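Long-range contacts in TatD-related deoxyribonuclease (Thermotoga maritima, PDB 1J6O), which probably hydrolyses phosphodiester bonds in DNA, as a metal-dependent nuclease of the TatD family built on a TIM-barrel fold: residues A18-H23 against E42-V47; F22-D27 against D214-P219; A31-F36 against K62-I67. One frame throughout, in Å; residues are numbered along the deposited sequence.

Contact 1: residues A18-H23 against E42-V47; sequences AHLHFH and EFVVNV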
# COMPACT_ATOMS: atom_id res chain seq x y z
N ALA A 18 -2.38 4.84 2.71
CA ALA A 18 -2.40 5.99 3.59
C ALA A 18 -2.71 5.58 5.05
O ALA A 18 -3.25 4.50 5.27
CB ALA A 18 -3.46 6.93 3.11
N HIS A 19 -2.38 6.43 6.03
CA HIS A 19 -2.65 6.14 7.45
C HIS A 19 -3.20 7.47 7.98
O HIS A 19 -2.62 8.09 8.91
CB HIS A 19 -1.35 5.82 8.22
CG HIS A 19 -0.55 4.70 7.62
ND1 HIS A 19 -0.94 3.38 7.71
CD2 HIS A 19 0.65 4.70 6.99
CE1 HIS A 19 -0.02 2.61 7.17
NE2 HIS A 19 0.96 3.38 6.72
N LEU A 20 -4.34 7.88 7.43
CA LEU A 20 -4.96 9.15 7.82
C LEU A 20 -5.47 9.19 9.24
O LEU A 20 -5.71 10.28 9.80
CB LEU A 20 -6.07 9.49 6.82
CG LEU A 20 -5.55 9.82 5.41
CD1 LEU A 20 -6.69 9.72 4.36
CD2 LEU A 20 -4.95 11.21 5.43
N HIS A 21 -5.63 8.01 9.83
CA HIS A 21 -6.12 7.90 11.19
C HIS A 21 -5.01 8.03 12.23
O HIS A 21 -5.30 8.01 13.43
CB HIS A 21 -6.88 6.59 11.38
CG HIS A 21 -6.06 5.38 11.07
ND1 HIS A 21 -5.53 5.14 9.81
CD2 HIS A 21 -5.59 4.39 11.87
CE1 HIS A 21 -4.77 4.06 9.86
NE2 HIS A 21 -4.78 3.59 11.10
N PHE A 22 -3.75 8.15 11.80
CA PHE A 22 -2.65 8.29 12.74
C PHE A 22 -2.77 9.65 13.42
O PHE A 22 -3.39 10.59 12.87
CB PHE A 22 -1.30 8.17 12.04
CG PHE A 22 -0.90 6.74 11.71
CD1 PHE A 22 -1.81 5.68 11.86
CD2 PHE A 22 0.41 6.45 11.30
CE1 PHE A 22 -1.41 4.35 11.61
CE2 PHE A 22 0.80 5.12 11.05
CZ PHE A 22 -0.11 4.08 11.21
N HIS A 23 -2.19 9.75 14.62
CA HIS A 23 -2.27 11.00 15.36
C HIS A 23 -1.68 12.25 14.69
O HIS A 23 -2.03 13.38 15.06
CB HIS A 23 -1.66 10.80 16.77
CG HIS A 23 -0.17 10.88 16.82
ND1 HIS A 23 0.51 12.09 16.83
CD2 HIS A 23 0.78 9.92 16.89
CE1 HIS A 23 1.81 11.86 16.91
NE2 HIS A 23 2.00 10.55 16.95
N GLU A 42 -8.63 10.74 -6.44
CA GLU A 42 -9.89 10.02 -6.65
C GLU A 42 -10.35 9.22 -5.42
O GLU A 42 -11.55 9.18 -5.10
CB GLU A 42 -9.75 9.13 -7.86
CG GLU A 42 -10.99 8.43 -8.27
CD GLU A 42 -10.78 7.75 -9.59
OE1 GLU A 42 -10.47 8.46 -10.58
OE2 GLU A 42 -10.93 6.52 -9.64
N PHE A 43 -9.42 8.51 -4.79
CA PHE A 43 -9.74 7.73 -3.59
C PHE A 43 -8.44 7.32 -2.96
O PHE A 43 -7.37 7.49 -3.56
CB PHE A 43 -10.63 6.47 -3.84
CG PHE A 43 -9.94 5.31 -4.54
CD1 PHE A 43 -9.95 5.22 -5.93
CD2 PHE A 43 -9.35 4.27 -3.81
CE1 PHE A 43 -9.39 4.11 -6.58
CE2 PHE A 43 -8.80 3.16 -4.44
CZ PHE A 43 -8.81 3.07 -5.81
N VAL A 44 -8.52 6.86 -1.73
CA VAL A 44 -7.30 6.42 -1.07
C VAL A 44 -7.61 5.11 -0.37
O VAL A 44 -8.78 4.83 -0.04
CB VAL A 44 -6.76 7.43 -0.00
CG1 VAL A 44 -6.77 8.86 -0.54
CG2 VAL A 44 -7.50 7.27 1.31
N VAL A 45 -6.57 4.30 -0.17
CA VAL A 45 -6.78 3.03 0.51
C VAL A 45 -6.08 3.29 1.85
O VAL A 45 -4.86 3.45 1.89
CB VAL A 45 -6.08 1.87 -0.18
CG1 VAL A 45 -6.25 0.60 0.71
CG2 VAL A 45 -6.68 1.65 -1.58
N ASN A 46 -6.88 3.38 2.92
CA ASN A 46 -6.36 3.65 4.27
C ASN A 46 -6.07 2.32 4.95
O ASN A 46 -6.94 1.50 5.15
CB ASN A 46 -7.38 4.47 5.03
CG ASN A 46 -6.74 5.29 6.09
OD1 ASN A 46 -6.04 6.27 5.79
ND2 ASN A 46 -6.95 4.91 7.33
N VAL A 47 -4.81 2.17 5.34
CA VAL A 47 -4.30 0.96 5.95
C VAL A 47 -4.08 0.85 7.45
O VAL A 47 -3.42 1.69 8.04
CB VAL A 47 -2.93 0.66 5.26
CG1 VAL A 47 -2.48 -0.73 5.56
CG2 VAL A 47 -3.06 0.85 3.72
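Leu20 N donates to Asn46 OD1 at 2.9 Å, in the carbonyl plane and on a lone pair; the amide oxygen thus receives the chain just beyond the end of strand 13-18. Leu20 CB lies 3.4 Å from the same OD1. Ala18 pairs with Asn46 in parallel fashion, its N bonding Val45 O at 3.0 Å and its O taking Val47 N at 2.8 Å, the residues flanking Asn46. Val47 O receives His19 ND1 at 3.0 Å, close to the imidazole plane, while His21 CE1 brings its ring edge to the same oxygen. Next to Asn46, Leu20 CD1 rests on Val44 CG2 at 4.0 Å. In the second shell Ser57 binds Asn46 ND2 and Asp53 binds His21 NE2. Within the loop, a type I turn from His19 to Phe22 is closed by Phe22 N bonding His19 O. With ND1 tied to Val47 O, the imidazole of His19 has its rotation fixed and turns NE2 to Asp214 OD1. His19 and Asp214 are predicted ligands of one divalent metal, and the parallel pairing of neighbouring strands, with histidines at the strand's C-terminal end, is characteristic of metal-dependent TIM-barrel hydrolases.

Contact 2: residues F22-D27 against D214-P219; sequences FHQFDD and DCPFLP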
# COMPACT_ATOMS: atom_id res chain seq x y z
N PHE A 22 -3.75 8.15 11.80
CA PHE A 22 -2.65 8.29 12.74
C PHE A 22 -2.77 9.65 13.42
O PHE A 22 -3.39 10.59 12.87
CB PHE A 22 -1.30 8.17 12.04
CG PHE A 22 -0.90 6.74 11.71
CD1 PHE A 22 -1.81 5.68 11.86
CD2 PHE A 22 0.41 6.45 11.30
CE1 PHE A 22 -1.41 4.35 11.61
CE2 PHE A 22 0.80 5.12 11.05
CZ PHE A 22 -0.11 4.08 11.21
N HIS A 23 -2.19 9.75 14.62
CA HIS A 23 -2.27 11.00 15.36
C HIS A 23 -1.68 12.25 14.69
O HIS A 23 -2.03 13.38 15.06
CB HIS A 23 -1.66 10.80 16.77
CG HIS A 23 -0.17 10.88 16.82
ND1 HIS A 23 0.51 12.09 16.83
CD2 HIS A 23 0.78 9.92 16.89
CE1 HIS A 23 1.81 11.86 16.91
NE2 HIS A 23 2.00 10.55 16.95
N GLN A 24 -0.78 12.06 13.72
CA GLN A 24 -0.20 13.22 13.04
C GLN A 24 -1.26 14.00 12.24
O GLN A 24 -1.03 15.11 11.80
CB GLN A 24 0.95 12.79 12.10
CG GLN A 24 2.22 12.38 12.84
CD GLN A 24 2.19 10.94 13.30
OE1 GLN A 24 1.22 10.22 13.06
NE2 GLN A 24 3.26 10.51 13.95
N PHE A 25 -2.44 13.42 12.07
CA PHE A 25 -3.51 14.09 11.33
C PHE A 25 -4.64 14.52 12.27
O PHE A 25 -5.70 14.91 11.79
CB PHE A 25 -4.11 13.13 10.30
CG PHE A 25 -3.24 12.93 9.10
CD1 PHE A 25 -3.12 13.93 8.14
CD2 PHE A 25 -2.48 11.77 8.98
CE1 PHE A 25 -2.22 13.79 7.05
CE2 PHE A 25 -1.59 11.60 7.92
CZ PHE A 25 -1.45 12.62 6.94
N ASP A 26 -4.42 14.42 13.58
CA ASP A 26 -5.47 14.79 14.53
C ASP A 26 -6.02 16.20 14.42
O ASP A 26 -7.20 16.41 14.63
CB ASP A 26 -5.00 14.60 15.98
CG ASP A 26 -4.97 13.15 16.42
OD1 ASP A 26 -5.44 12.27 15.66
OD2 ASP A 26 -4.48 12.90 17.54
N ASP A 27 -5.18 17.16 14.08
CA ASP A 27 -5.70 18.53 14.00
C ASP A 27 -6.36 18.97 12.71
O ASP A 27 -7.12 19.94 12.74
CB ASP A 27 -4.58 19.53 14.30
CG ASP A 27 -3.84 19.24 15.61
OD1 ASP A 27 -4.50 19.01 16.64
OD2 ASP A 27 -2.59 19.23 15.59
N ASP A 214 2.05 6.60 1.85
CA ASP A 214 2.42 5.95 3.10
C ASP A 214 2.34 7.10 4.14
O ASP A 214 3.02 7.07 5.18
CB ASP A 214 3.84 5.36 3.05
CG ASP A 214 4.10 4.36 4.18
OD1 ASP A 214 3.11 3.87 4.81
OD2 ASP A 214 5.29 4.06 4.44
N CYS A 215 1.51 8.11 3.88
CA CYS A 215 1.39 9.24 4.83
C CYS A 215 1.02 8.71 6.23
O CYS A 215 0.22 7.78 6.35
CB CYS A 215 0.36 10.26 4.33
SG CYS A 215 -1.35 9.68 4.19
N PRO A 216 1.50 9.36 7.30
CA PRO A 216 2.35 10.57 7.29
C PRO A 216 3.83 10.37 6.98
O PRO A 216 4.59 11.34 7.00
CB PRO A 216 2.17 11.10 8.70
CG PRO A 216 2.23 9.78 9.52
CD PRO A 216 1.27 8.89 8.68
N PHE A 217 4.24 9.15 6.70
CA PHE A 217 5.65 8.89 6.41
C PHE A 217 6.19 9.21 5.00
O PHE A 217 5.42 9.44 4.07
CB PHE A 217 5.96 7.41 6.63
CG PHE A 217 5.42 6.81 7.89
CD1 PHE A 217 5.72 7.35 9.13
CD2 PHE A 217 4.57 5.70 7.82
CE1 PHE A 217 5.16 6.81 10.31
CE2 PHE A 217 4.02 5.16 8.96
CZ PHE A 217 4.31 5.71 10.22
N LEU A 218 7.52 9.27 4.91
CA LEU A 218 8.23 9.51 3.67
C LEU A 218 7.71 10.51 2.65
O LEU A 218 7.28 10.13 1.54
CB LEU A 218 8.34 8.16 2.97
CG LEU A 218 8.84 7.00 3.83
CD1 LEU A 218 8.57 5.64 3.15
CD2 LEU A 218 10.33 7.19 4.04
N PRO A 219 7.78 11.79 2.98
CA PRO A 219 7.31 12.89 2.13
C PRO A 219 8.21 13.00 0.90
O PRO A 219 9.35 12.54 0.95
CB PRO A 219 7.43 14.07 3.05
CG PRO A 219 8.64 13.71 3.96
CD PRO A 219 8.31 12.28 4.26
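Pro216 meets three side chains of 22-27 at once, and no hydrogen bond crosses between the segments. The apolar contacts come first. Pro216 CD lies 3.7 Å from Phe22 CD2, the two side chains crossing at about a right angle. On another part of the pyrrolidine, Pro216 CB is 3.9 Å from Phe25 CE2, and the Phe25 ring presents its edge to Pro216 N and to Cys215 CB, the latter 4.0 Å from Phe25 CZ. The CB of Phe25 is already directed at the partner loop.

Among the aromatic contacts, Phe217 CZ approaches the edge of the Phe22 ring, 3.7 Å from Phe22 CE2; the planes are inclined at 69° and the centroids 6.0 Å apart, an oblique pair. Cys215 SG makes a sulfur-aromatic contact with Phe25, 5.0 Å from the ring centroid and obliquely off its normal.

The polar side chain that touches is Gln24: its chain bends at chi2 (84°), which places CD 4.0 Å from Pro216 CG, and OE1 lies 3.7 Å from that same Pro216 CG, a van der Waals contact. Polar ties run to neighbours instead. Arg227 binds Gln24 O and also touches the side chains of Phe25 and Pro216, and Asn228 binds Phe217 O. The cis peptide before Pro216 belongs to a tight bend in which Phe217 N bonds to Asp214 O.

The loops after the first and last barrel strands are thus joined by van der Waals and sulfur-aromatic contacts, which makes the interface one of shape, with no directional bond across it. Phe22 also stacks on His19, and Asp214 binds that histidine, so this largely apolar packing borders the predicted metal site.

Contact 3: residues A31-F36 against K62-I67; sequences AVISSF and KTSDRI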
# COMPACT_ATOMS: atom_id res chain seq x y z
N ALA A 31 -10.08 18.51 7.06
CA ALA A 31 -9.68 19.39 5.96
C ALA A 31 -8.91 18.65 4.87
O ALA A 31 -9.10 18.89 3.66
CB ALA A 31 -8.82 20.54 6.51
N VAL A 32 -8.04 17.74 5.30
CA VAL A 32 -7.24 16.96 4.37
C VAL A 32 -8.14 16.09 3.51
O VAL A 32 -8.02 16.05 2.28
CB VAL A 32 -6.19 16.11 5.15
CG1 VAL A 32 -5.50 15.05 4.24
CG2 VAL A 32 -5.12 17.05 5.71
N ILE A 33 -9.09 15.44 4.15
CA ILE A 33 -10.00 14.56 3.44
C ILE A 33 -10.99 15.34 2.56
O ILE A 33 -11.22 15.01 1.40
CB ILE A 33 -10.75 13.65 4.44
CG1 ILE A 33 -9.75 12.65 5.05
CG2 ILE A 33 -11.84 12.87 3.76
CD1 ILE A 33 -10.30 11.97 6.30
N SER A 34 -11.56 16.40 3.11
CA SER A 34 -12.49 17.16 2.30
C SER A 34 -11.81 17.83 1.11
O SER A 34 -12.49 18.26 0.17
CB SER A 34 -13.24 18.19 3.16
OG SER A 34 -12.36 19.22 3.57
N SER A 35 -10.49 17.93 1.10
CA SER A 35 -9.88 18.58 -0.05
C SER A 35 -9.37 17.59 -1.10
O SER A 35 -8.70 17.99 -2.05
CB SER A 35 -8.76 19.52 0.40
OG SER A 35 -7.75 18.80 1.09
N PHE A 36 -9.70 16.31 -0.95
CA PHE A 36 -9.24 15.32 -1.93
C PHE A 36 -9.65 15.67 -3.35
O PHE A 36 -8.82 15.65 -4.27
CB PHE A 36 -9.77 13.94 -1.57
CG PHE A 36 -9.03 13.29 -0.44
CD1 PHE A 36 -7.82 13.80 0.01
CD2 PHE A 36 -9.52 12.12 0.15
CE1 PHE A 36 -7.09 13.17 1.03
CE2 PHE A 36 -8.80 11.50 1.16
CZ PHE A 36 -7.59 12.03 1.60
N LYS A 62 -15.36 4.83 6.89
CA LYS A 62 -16.81 4.93 6.80
C LYS A 62 -17.32 6.38 6.76
O LYS A 62 -18.49 6.60 6.48
CB LYS A 62 -17.45 4.10 7.94
CG LYS A 62 -17.33 2.59 7.63
CD LYS A 62 -17.53 1.67 8.83
CE LYS A 62 -18.95 1.71 9.37
NZ LYS A 62 -19.95 1.25 8.37
N THR A 63 -16.45 7.36 6.98
CA THR A 63 -16.87 8.76 6.96
C THR A 63 -16.67 9.47 5.61
O THR A 63 -17.05 10.63 5.44
CB THR A 63 -16.10 9.61 7.99
OG1 THR A 63 -14.72 9.72 7.60
CG2 THR A 63 -16.19 8.99 9.38
N SER A 64 -16.07 8.80 4.65
CA SER A 64 -15.84 9.45 3.36
C SER A 64 -16.01 8.48 2.22
O SER A 64 -15.51 7.37 2.29
CB SER A 64 -14.41 10.01 3.30
OG SER A 64 -14.02 10.30 1.96
N ASP A 65 -16.68 8.93 1.17
CA ASP A 65 -16.90 8.09 0.03
C ASP A 65 -15.58 7.82 -0.72
O ASP A 65 -15.52 6.90 -1.52
CB ASP A 65 -17.85 8.76 -0.96
CG ASP A 65 -19.28 8.84 -0.45
OD1 ASP A 65 -19.66 8.14 0.52
OD2 ASP A 65 -20.04 9.64 -1.05
N ARG A 66 -14.55 8.62 -0.45
CA ARG A 66 -13.26 8.45 -1.11
C ARG A 66 -12.21 7.65 -0.37
O ARG A 66 -11.06 7.51 -0.84
CB ARG A 66 -12.68 9.81 -1.48
CG ARG A 66 -13.56 10.53 -2.50
CD ARG A 66 -12.93 11.82 -2.95
NE ARG A 66 -13.82 12.46 -3.93
CZ ARG A 66 -13.45 12.85 -5.14
NH1 ARG A 66 -12.19 12.70 -5.56
NH2 ARG A 66 -14.36 13.37 -5.96
N ILE A 67 -12.59 7.11 0.78
CA ILE A 67 -11.65 6.32 1.57
C ILE A 67 -12.13 4.87 1.70
O ILE A 67 -13.30 4.63 2.04
CB ILE A 67 -11.49 6.90 2.98
CG1 ILE A 67 -10.96 8.35 2.90
CG2 ILE A 67 -10.50 6.06 3.77
CD1 ILE A 67 -10.95 9.03 4.27
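Ser64 OG accepts Arg66 N at 3.0 Å, an ST turn that closes within 62-67 while the same serine faces helix 29-34: Ile33 CG2 lies 3.8 Å from Ser64 OG. The bond is moderately bent, 149° at the hydrogen, and it sits within a type I turn from Ser64 to Ile67, which swings the chain out of the loop and into strand 67-71.

Across the contact the packing is apolar. Ile33 CD1 meets Ile67 CD1 at 3.6 Å, with the two isoleucine side chains crossing at about a right angle. Phe36 turns the edge of its ring to Ile67, Phe36 CE2 lying 4.2 Å from Ile67 CG1, and Arg66 CB is also near the plane of that ring. One face of Phe36 is occupied from its own segment by Ile33 CA, 3.8 Å above the plane and over its centre. Arg66 runs extended from CG to NE beside the phenylalanine, its CD 4.0 Å from Phe36 CB. Its guanidinium end works beyond both segments: NH1 binds Ile41 O and NH2 forms a salt bridge with Glu37, so the aliphatic part of the chain covers Phe36 while the charge is held elsewhere.

Val44 on strand 41-47 touches both Phe36 and Ile67, and Leu60 on helix 51-61 touches Ile33. Here the C-terminal part of one barrel helix and the turn following the next pack together beside the strand between them, a contact of the outer helix layer of a TIM barrel.

How the contacts relate
Contact 2 joins the loops after the first and last barrel strands, 13-18 and 209-211; contacts 1 and 3 involve the first strands and helices. Contacts 1 and 2 share Phe22 and His23; their centres lie about 9 Å apart, and the two touch where His19 NE2 bonds to Asp214 OD1. The centre of contact 3 lies about 9 Å from that of contact 1 and about 15 Å from that of contact 2; Val44 N to Arg66 O ties it to contact 1. Along the chain, contacts 1 and 3 alternate (18-23, 31-36, 42-47, 62-67), and contact 3 falls between the segments of contact 2. The packing thus runs from the outer helix layer through the parallel strands to the predicted metal site.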